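Local coordinates for protein CheA (Treponema denticola, PDB 6Y1Y) that probably relays chemoreceptor signals to the flagellar motors as an autophosphorylating histidine kinase, of which this chain is the dimerization domain, at residues 14-19 with 116-121. Sequence-based numbering, arbitrary orientation.
Sequences LNLVSE and GELQEG
L16 reaches across to E117 and L118, and these three residues account for most of the 211 Å² buried here. L16 CG is anti to the carbonyl carbon and beside the backbone N (chi1 -83°). The side chain crosses that of E117 at about a right angle, and both of its methyls touch E117. CD1 lies 3.7 Å from E117 CB and also meets the backbone at E117 O, 3.6 Å away. CD2 touches E117 OE1 at 3.2 Å, a close approach of a methyl to a carboxylate oxygen. E117 therefore meets L16 with both parts of its side chain, and it remains partly exposed. L118 supplies one branch: its CD2 rests 3.8 Å from L16 CB and 4.1 Å from V17 CG2, bridging two successive residues of the opposing helix. No hydrogen bond joins the segments directly. E19 OE2 and E117 OE1, like charges, stand 4.4 Å apart, but R113 makes salt bridges to both carboxylates, which probably offsets their repulsion. The segment axes approach to 10.1 Å at 154°, so 14-19 on helix 7-67 runs nearly antiparallel to 116-121 on helix 93-125. This is one subunit's helix pair in the CheA dimerization domain; V17 of the second subunit packs against L118, and Q119 of the second subunit against V17, so the same residues also join the dimer.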
loop_
_atom_site.group_PDB
_atom_site.type_symbol
_atom_site.label_atom_id
_atom_site.label_comp_id
_atom_site.label_asym_id
_atom_site.label_seq_id
_atom_site.Cartn_x
_atom_site.Cartn_y
_atom_site.Cartn_z
ATOM N N LEU B 14 -4.790 -32.368 -6.247
ATOM C CA LEU B 14 -4.420 -31.612 -7.439
ATOM C C LEU B 14 -5.299 -30.384 -7.605
ATOM O O LEU B 14 -4.815 -29.314 -7.996
ATOM C CB LEU B 14 -4.530 -32.497 -8.677
ATOM C CG LEU B 14 -3.468 -33.572 -8.819
ATOM C CD1 LEU B 14 -3.843 -34.507 -9.956
ATOM C CD2 LEU B 14 -2.121 -32.912 -9.080
ATOM N N ASN B 15 -6.598 -30.519 -7.328
ATOM C CA ASN B 15 -7.487 -29.369 -7.425
ATOM C C ASN B 15 -7.183 -28.342 -6.344
ATOM O O ASN B 15 -7.346 -27.140 -6.576
ATOM C CB ASN B 15 -8.946 -29.819 -7.364
ATOM C CG ASN B 15 -9.455 -30.303 -8.710
ATOM O OD1 ASN B 15 -8.679 -30.471 -9.655
ATOM N ND2 ASN B 15 -10.763 -30.514 -8.810
ATOM N N LEU B 16 -6.783 -28.792 -5.150
ATOM C CA LEU B 16 -6.363 -27.850 -4.116
ATOM C C LEU B 16 -5.076 -27.138 -4.512
ATOM O O LEU B 16 -4.923 -25.934 -4.264
ATOM C CB LEU B 16 -6.188 -28.571 -2.778
ATOM C CG LEU B 16 -7.472 -28.781 -1.969
ATOM C CD1 LEU B 16 -7.177 -29.525 -0.677
ATOM C CD2 LEU B 16 -8.147 -27.448 -1.679
ATOM N N VAL B 17 -4.138 -27.858 -5.136
ATOM C CA VAL B 17 -2.898 -27.219 -5.559
ATOM C C VAL B 17 -3.173 -26.249 -6.703
ATOM O O VAL B 17 -2.579 -25.166 -6.780
ATOM C CB VAL B 17 -1.845 -28.276 -5.947
ATOM C CG1 VAL B 17 -0.614 -27.615 -6.562
ATOM C CG2 VAL B 17 -1.461 -29.122 -4.739
ATOM N N SER B 18 -4.121 -26.595 -7.577
ATOM C CA SER B 18 -4.533 -25.664 -8.625
ATOM C C SER B 18 -5.083 -24.371 -8.033
ATOM O O SER B 18 -4.748 -23.273 -8.501
ATOM C CB SER B 18 -5.571 -26.328 -9.536
ATOM O OG SER B 18 -6.108 -25.397 -10.452
ATOM N N GLU B 19 -5.932 -24.477 -7.007
ATOM C CA GLU B 19 -6.434 -23.285 -6.326
ATOM C C GLU B 19 -5.299 -22.488 -5.700
ATOM O O GLU B 19 -5.358 -21.253 -5.635
ATOM C CB GLU B 19 -7.438 -23.666 -5.242
ATOM C CG GLU B 19 -8.810 -24.100 -5.708
ATOM C CD GLU B 19 -9.766 -24.231 -4.535
ATOM O OE1 GLU B 19 -10.289 -23.189 -4.083
ATOM O OE2 GLU B 19 -9.973 -25.366 -4.050
ATOM N N GLY B 116 -5.548 -24.710 4.997
ATOM C CA GLY B 116 -6.189 -25.631 5.922
ATOM C C GLY B 116 -6.643 -26.908 5.242
ATOM O O GLY B 116 -6.474 -28.006 5.781
ATOM N N GLU B 117 -7.214 -26.785 4.044
ATOM C CA GLU B 117 -7.643 -27.961 3.298
ATOM C C GLU B 117 -6.450 -28.794 2.844
ATOM O O GLU B 117 -6.507 -30.030 2.860
ATOM C CB GLU B 117 -8.490 -27.539 2.097
ATOM C CG GLU B 117 -9.872 -27.013 2.459
ATOM C CD GLU B 117 -10.773 -26.874 1.244
ATOM O OE1 GLU B 117 -10.390 -26.165 0.288
ATOM O OE2 GLU B 117 -11.866 -27.479 1.241
ATOM N N LEU B 118 -5.368 -28.137 2.415
ATOM C CA LEU B 118 -4.159 -28.862 2.031
ATOM C C LEU B 118 -3.605 -29.663 3.198
ATOM O O LEU B 118 -3.155 -30.802 3.021
ATOM C CB LEU B 118 -3.096 -27.896 1.513
ATOM C CG LEU B 118 -3.186 -27.402 0.069
ATOM C CD1 LEU B 118 -2.247 -26.218 -0.109
ATOM C CD2 LEU B 118 -2.861 -28.501 -0.929
ATOM N N GLN B 119 -3.614 -29.077 4.397
ATOM C CA GLN B 119 -3.040 -29.756 5.553
ATOM C C GLN B 119 -3.779 -31.055 5.833
ATOM O O GLN B 119 -3.164 -32.120 5.965
ATOM C CB GLN B 119 -3.085 -28.835 6.768
ATOM C CG GLN B 119 -2.293 -29.323 7.960
ATOM C CD GLN B 119 -1.784 -28.174 8.808
ATOM O OE1 GLN B 119 -0.686 -27.663 8.586
ATOM N NE2 GLN B 119 -2.587 -27.753 9.777
ATOM N N GLU B 120 -5.108 -30.994 5.887
ATOM C CA GLU B 120 -5.874 -32.209 6.132
ATOM C C GLU B 120 -5.815 -33.141 4.930
ATOM O O GLU B 120 -5.737 -34.364 5.090
ATOM C CB GLU B 120 -7.319 -31.860 6.481
ATOM C CG GLU B 120 -7.449 -30.927 7.676
ATOM C CD GLU B 120 -7.335 -31.651 9.013
ATOM O OE1 GLU B 120 -7.010 -32.861 9.022
ATOM O OE2 GLU B 120 -7.568 -31.001 10.058
ATOM N N GLY B 121 -5.822 -32.581 3.718
ATOM C CA GLY B 121 -5.797 -33.414 2.526
ATOM C C GLY B 121 -4.527 -34.233 2.398
ATOM O O GLY B 121 -4.569 -35.427 2.090
#